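Local coordinates for polysaccharide Lyase Family 6 (Bacteroides cellulosilyticus, PDB 6QPS), which probably cleaves mannuronate-rich alginate as a calcium-binding polysaccharide lyase of family 6, at residues E242-S247 with G292-N297; I215-S220 with L225-I230. One frame throughout, in Å; residues are numbered along the deposited sequence. Where two conformers were deposited one is given.

Contact 1: residues E242-S247 with G292-N297; sequences ENEIIS and GIRIIN. With CA (calcium ion), chain C.
Arg294 meets Glu244 and Asn243 at the end of a long reach: its guanidinium passes Val268, on the intervening strand 266-271, to touch the loop and strand two coils away. With CG opposite the backbone N (chi1 -177°) the chain heads for the 242-247 segment, and the bends further out bring NH2 within 3.9 Å of Glu244 CG. The two side chains cross almost perpendicularly. Glu244 OE2 is 4.6 Å from Arg294 NH2 and well out of the guanidinium plane, so the opposite charges are near each other without forming a salt bridge.

The firmly held side is that of buried Glu244 and Ser247. Glu244 binds the calcium ion through OE1, 2.3 Å away, while Ser247 OG donates a hydrogen bond to OE2 at 2.7 Å, approaching from above the carboxylate plane. With each oxygen held by a different partner, the carboxylate has little freedom to turn. Partly exposed Glu242 chelates the same ion with both oxygens, OE1 at 2.4 Å and OE2 at 2.7 Å, and OE1 also accepts the backbone N-H of Glu244. Glutamate suits both places: it supplies hard oxygen ligands on a chain long enough to reach the metal. Asn210, Glu213 and two waters complete the shell.

Toward solvent the contact is looser. Exposed Asn243 merely approaches the Arg294 guanidinium at a slant, the two planes about 46° apart, and a water does the joining. It accepts a hydrogen bond from Arg294 NH2 at 2.8 Å and donates one to Asn243 O at 2.9 Å. A flexible, many-donor arginine fits such a partly exposed position. A carboxylate-rich calcium site on one face of a parallel beta-helix, with arginine nearby, is consistent with the acidic-polysaccharide binding surface of a family 6 lyase.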
loop_
_atom_site.group_PDB
_atom_site.type_symbol
_atom_site.label_atom_id
_atom_site.label_comp_id
_atom_site.label_asym_id
_atom_site.label_seq_id
_atom_site.Cartn_x
_atom_site.Cartn_y
_atom_site.Cartn_z
ATOM N N GLU A 242 7.932 -8.362 -4.649
ATOM C CA GLU A 242 9.239 -7.764 -4.384
ATOM C C GLU A 242 9.266 -7.276 -2.939
ATOM O O GLU A 242 8.280 -7.387 -2.210
ATOM C CB GLU A 242 9.504 -6.597 -5.331
ATOM C CG GLU A 242 8.462 -5.481 -5.215
ATOM C CD GLU A 242 9.099 -4.122 -5.388
ATOM O OE1 GLU A 242 9.571 -3.547 -4.381
ATOM O OE2 GLU A 242 9.129 -3.633 -6.543
ATOM N N ASN A 243 10.370 -6.620 -2.563
ATOM C CA ASN A 243 10.600 -6.294 -1.161
ATOM C C ASN A 243 9.741 -5.150 -0.645
ATOM O O ASN A 243 9.635 -5.004 0.577
ATOM C CB ASN A 243 12.088 -6.076 -0.864
ATOM C CG ASN A 243 12.686 -4.910 -1.589
ATOM O OD1 ASN A 243 12.029 -4.233 -2.365
ATOM N ND2 ASN A 243 13.965 -4.661 -1.327
ATOM N N GLU A 244 9.085 -4.370 -1.516
ATOM C CA GLU A 244 8.151 -3.335 -1.069
ATOM C C GLU A 244 6.721 -3.776 -1.394
ATOM O O GLU A 244 6.330 -3.822 -2.574
ATOM C CB GLU A 244 8.401 -1.988 -1.751
ATOM C CG GLU A 244 9.782 -1.408 -1.577
ATOM C CD GLU A 244 9.964 -0.162 -2.416
ATOM O OE1 GLU A 244 9.901 -0.289 -3.668
ATOM O OE2 GLU A 244 10.152 0.938 -1.829
ATOM N N ILE A 245 5.912 -4.017 -0.351
ATOM C CA ILE A 245 4.467 -4.142 -0.536
ATOM C C ILE A 245 3.871 -2.769 -0.811
ATOM O O ILE A 245 3.181 -2.548 -1.824
ATOM C CB ILE A 245 3.810 -4.781 0.703
ATOM C CG1 ILE A 245 4.418 -6.142 1.061
ATOM C CG2 ILE A 245 2.301 -4.873 0.495
ATOM C CD1 ILE A 245 4.000 -6.590 2.459
ATOM N N ILE A 246 4.152 -1.822 0.087
ATOM C CA ILE A 246 3.800 -0.419 -0.070
ATOM C C ILE A 246 5.104 0.360 -0.087
ATOM O O ILE A 246 5.912 0.244 0.856
ATOM C CB ILE A 246 2.908 0.089 1.067
ATOM C CG1 ILE A 246 1.640 -0.764 1.217
ATOM C CG2 ILE A 246 2.580 1.564 0.834
ATOM C CD1 ILE A 246 0.739 -0.283 2.359
ATOM N N SER A 247 5.314 1.128 -1.151
ATOM C CA SER A 247 6.463 2.025 -1.284
ATOM C C SER A 247 5.967 3.467 -1.133
ATOM O O SER A 247 5.348 4.035 -2.041
ATOM C CB SER A 247 7.099 1.771 -2.636
ATOM O OG SER A 247 8.257 2.526 -2.866
ATOM N N GLY A 292 8.596 -6.219 8.138
ATOM C CA GLY A 292 7.781 -5.228 8.829
ATOM C C GLY A 292 7.960 -3.830 8.251
ATOM O O GLY A 292 7.546 -3.592 7.105
ATOM N N ILE A 293 8.599 -2.910 8.987
ATOM C CA ILE A 293 8.627 -1.481 8.653
ATOM C C ILE A 293 10.063 -1.067 8.398
ATOM O O ILE A 293 10.946 -1.318 9.225
ATOM C CB ILE A 293 7.991 -0.619 9.761
ATOM C CG1 ILE A 293 6.520 -0.974 9.908
ATOM C CG2 ILE A 293 8.135 0.865 9.452
ATOM C CD1 ILE A 293 5.831 -0.440 11.171
ATOM N N ARG A 294 10.300 -0.444 7.249
ATOM C CA ARG A 294 11.615 0.072 6.874
ATOM C C ARG A 294 11.593 1.595 6.897
ATOM O O ARG A 294 10.751 2.215 6.226
ATOM C CB ARG A 294 12.026 -0.437 5.489
ATOM C CG ARG A 294 13.403 -0.034 5.006
ATOM C CD ARG A 294 14.067 -1.148 4.200
ATOM N NE ARG A 294 13.361 -1.552 2.992
ATOM C CZ ARG A 294 13.660 -1.128 1.761
ATOM N NH1 ARG A 294 14.635 -0.256 1.576
ATOM N NH2 ARG A 294 12.988 -1.587 0.708
ATOM N N ILE A 295 12.524 2.190 7.647
ATOM C CA ILE A 295 12.585 3.632 7.894
ATOM C C ILE A 295 13.824 4.244 7.230
ATOM O O ILE A 295 14.963 3.873 7.556
ATOM C CB ILE A 295 12.582 3.923 9.402
ATOM C CG1 ILE A 295 11.308 3.404 10.057
ATOM C CG2 ILE A 295 12.793 5.421 9.640
ATOM C CD1 ILE A 295 10.034 4.058 9.558
ATOM N N ILE A 296 13.566 5.164 6.285
ATOM C CA ILE A 296 14.492 6.097 5.647
ATOM C C ILE A 296 13.786 7.456 5.783
ATOM O O ILE A 296 12.580 7.519 6.041
ATOM C CB ILE A 296 14.720 5.699 4.158
ATOM C CG1 ILE A 296 15.234 4.253 4.076
ATOM C CG2 ILE A 296 15.667 6.636 3.400
ATOM C CD1 ILE A 296 14.863 3.570 2.787
ATOM N N ASN A 297 14.541 8.562 5.671
ATOM C CA ASN A 297 13.967 9.918 5.714
ATOM C C ASN A 297 13.477 10.336 7.105
ATOM O O ASN A 297 13.745 9.659 8.096
ATOM C CB ASN A 297 12.853 10.088 4.673
ATOM C CG ASN A 297 13.163 9.398 3.363
ATOM O OD1 ASN A 297 13.933 9.892 2.582
ATOM N ND2 ASN A 297 12.584 8.223 3.145
HETATM CA CA CA C . 10.506 -1.614 -5.446
HETATM O O HOH W 1 11.790 -3.768 2.084
HETATM O O HOH W 2 11.790 0.393 -5.977
HETATM O O HOH W 3 12.464 -2.360 -4.146
#

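Contact 2: residues I215-S220 with L225-I230; sequences IRIGHS and LESRTI. With ACT (acetate ion), chain D.
This is a small, buried van der Waals contact within one turn of the parallel beta-helix, where the chain leaving strand 215-218 loops round and comes back past it before entering strand 230-237. One methyl group makes it: Ile217 CG2 rests against two hydroxyls, 3.6 Å from Ser227 OG and 3.6 Å from Thr229 OG1. CG2 stands opposite the backbone N of Ile217, which sends this branch toward the returning loop. A branched aliphatic residue suits the spot, because it also packs on Val183 of the neighbouring strand 181-183.

Two hydroxyls could be costly in such a place, but each has a polar partner in Asn192: Ser227 OG bonds to its ND2 and Thr229 OG1 to its OD1. Small hydroxyl residues therefore serve twice, meeting the amide and still admitting the isoleucine methyl. The Thr229 side chain also touches Val183 and Ile196.

Gly218 has phi 86°, where a CB would jam against Ile217 O, so glycine fits; the chain continues to partly exposed Ser220. There an acetate ion, probably from crystallisation, has Lys249 NZ as one partner, while Ser220 N donates to acetate O at 2.9 Å and Ser220 OG to OXT at 2.6 Å.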
loop_
_atom_site.group_PDB
_atom_site.type_symbol
_atom_site.label_atom_id
_atom_site.label_comp_id
_atom_site.label_asym_id
_atom_site.label_seq_id
_atom_site.Cartn_x
_atom_site.Cartn_y
_atom_site.Cartn_z
ATOM N N ILE A 215 1.277 -0.951 -3.783
ATOM C CA ILE A 215 0.950 0.472 -3.759
ATOM C C ILE A 215 2.242 1.282 -3.763
ATOM O O ILE A 215 3.177 0.983 -3.006
ATOM C CB ILE A 215 0.120 0.845 -2.510
ATOM C CG1 ILE A 215 -1.188 0.068 -2.406
ATOM C CG2 ILE A 215 -0.161 2.364 -2.455
ATOM C CD1 ILE A 215 -1.988 0.341 -1.154
ATOM N N ARG A 216 2.266 2.350 -4.560
ATOM C CA ARG A 216 3.344 3.338 -4.545
ATOM C C ARG A 216 2.701 4.715 -4.415
ATOM O O ARG A 216 1.806 5.063 -5.203
ATOM C CB ARG A 216 4.230 3.278 -5.796
ATOM C CG ARG A 216 5.462 4.189 -5.694
ATOM C CD ARG A 216 6.073 4.384 -7.070
ATOM N NE ARG A 216 6.813 3.238 -7.589
ATOM C CZ ARG A 216 6.831 2.853 -8.855
ATOM N NH1 ARG A 216 6.071 3.436 -9.766
ATOM N NH2 ARG A 216 7.598 1.844 -9.224
ATOM N N ILE A 217 3.099 5.466 -3.406
ATOM C CA ILE A 217 2.515 6.782 -3.139
ATOM C C ILE A 217 3.527 7.849 -3.551
ATOM O O ILE A 217 4.428 8.205 -2.784
ATOM C CB ILE A 217 2.081 6.966 -1.681
ATOM C CG1 ILE A 217 1.293 5.749 -1.163
ATOM C CG2 ILE A 217 1.221 8.276 -1.558
ATOM C CD1 ILE A 217 0.866 5.885 0.307
ATOM N N GLY A 218 3.371 8.397 -4.761
ATOM C CA GLY A 218 4.346 9.311 -5.321
ATOM C C GLY A 218 5.472 8.610 -6.049
ATOM O O GLY A 218 5.410 7.413 -6.336
ATOM N N HIS A 219 6.510 9.397 -6.352
ATOM C CA HIS A 219 7.747 8.945 -6.983
ATOM C C HIS A 219 8.923 9.703 -6.367
ATOM O O HIS A 219 8.745 10.741 -5.723
ATOM C CB HIS A 219 7.776 9.261 -8.487
ATOM C CG HIS A 219 6.810 8.488 -9.329
ATOM N ND1 HIS A 219 5.486 8.850 -9.480
ATOM C CD2 HIS A 219 7.002 7.433 -10.161
ATOM C CE1 HIS A 219 4.895 8.018 -10.322
ATOM N NE2 HIS A 219 5.793 7.147 -10.754
ATOM N N SER A 220 10.152 9.232 -6.626
ATOM C CA SER A 220 11.330 9.977 -6.193
ATOM C C SER A 220 11.198 11.466 -6.516
ATOM O O SER A 220 11.478 12.334 -5.669
ATOM C CB SER A 220 12.575 9.409 -6.877
ATOM O OG SER A 220 12.432 9.478 -8.279
ATOM N N LEU A 225 6.968 16.459 -1.814
ATOM C CA LEU A 225 5.675 17.128 -1.804
ATOM C C LEU A 225 4.691 16.445 -0.859
ATOM O O LEU A 225 4.722 15.227 -0.658
ATOM C CB LEU A 225 5.073 17.127 -3.211
ATOM C CG LEU A 225 5.946 17.747 -4.293
ATOM C CD1 LEU A 225 5.313 17.523 -5.674
ATOM C CD2 LEU A 225 6.182 19.228 -4.016
ATOM N N GLU A 226 3.770 17.243 -0.314
ATOM C CA GLU A 226 2.723 16.723 0.567
ATOM C C GLU A 226 1.641 16.032 -0.247
ATOM O O GLU A 226 1.070 16.625 -1.171
ATOM C CB GLU A 226 2.120 17.865 1.405
ATOM C CG GLU A 226 1.002 17.439 2.364
ATOM C CD GLU A 226 0.537 18.511 3.364
ATOM O OE1 GLU A 226 1.128 19.604 3.388
ATOM O OE2 GLU A 226 -0.428 18.230 4.113
ATOM N N SER A 227 1.361 14.778 0.112
ATOM C CA SER A 227 0.357 13.944 -0.528
ATOM C C SER A 227 -0.895 13.778 0.321
ATOM O O SER A 227 -2.010 13.973 -0.173
ATOM C CB SER A 227 1.001 12.581 -0.837
ATOM O OG SER A 227 0.094 11.699 -1.486
ATOM N N ARG A 228 -0.732 13.413 1.590
ATOM C CA ARG A 228 -1.849 13.243 2.505
ATOM C C ARG A 228 -2.804 12.140 2.041
ATOM O O ARG A 228 -4.024 12.229 2.230
ATOM C CB ARG A 228 -2.562 14.576 2.747
ATOM C CG ARG A 228 -3.151 14.692 4.121
ATOM C CD ARG A 228 -2.153 15.158 5.177
ATOM N NE ARG A 228 -2.828 15.217 6.469
ATOM C CZ ARG A 228 -2.568 14.434 7.509
ATOM N NH1 ARG A 228 -1.625 13.508 7.448
ATOM N NH2 ARG A 228 -3.258 14.576 8.633
ATOM N N THR A 229 -2.243 11.055 1.490
ATOM C CA THR A 229 -3.032 9.867 1.169
ATOM C C THR A 229 -3.250 9.044 2.440
ATOM O O THR A 229 -2.324 8.877 3.241
ATOM C CB THR A 229 -2.296 9.008 0.137
ATOM O OG1 THR A 229 -1.962 9.803 -1.003
ATOM C CG2 THR A 229 -3.162 7.836 -0.329
ATOM N N ILE A 230 -4.459 8.505 2.608
ATOM C CA ILE A 230 -4.807 7.656 3.755
ATOM C C ILE A 230 -5.041 6.236 3.256
ATOM O O ILE A 230 -5.910 5.998 2.404
ATOM C CB ILE A 230 -6.022 8.196 4.528
ATOM C CG1 ILE A 230 -5.704 9.582 5.092
ATOM C CG2 ILE A 230 -6.437 7.214 5.632
ATOM C CD1 ILE A 230 -6.844 10.236 5.809
HETATM C C ACT D . 10.674 6.522 -8.806
HETATM O O ACT D . 10.306 6.513 -7.636
HETATM O OXT ACT D . 11.278 7.425 -9.437
HETATM C CH3 ACT D . 10.422 5.238 -9.589
#

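Overall arrangement
Contact 2 comes first along the chain and closes before contact 1 opens, and their centres lie about 13 Å apart. Segments 215-220, 242-247 and 292-297 belong to one face of the beta-helix, on which strands 215-218, 244-249, 266-271 and 291-295 follow one another in parallel, while 225-230 is the loop that leads away from it. Contact 2 stays within a single turn, whereas contact 1 spans two steps up that face. They join directly at the first step, where Ser247 N and Ile215 O are 2.8 Å apart, a probable hydrogen bond between neighbouring strands. Calcium ligands come from both adjacent turns, Asn210 and Glu213 just ahead of 215-220 and Glu242 and Glu244 in 242-247, so the ion ties the two turns together.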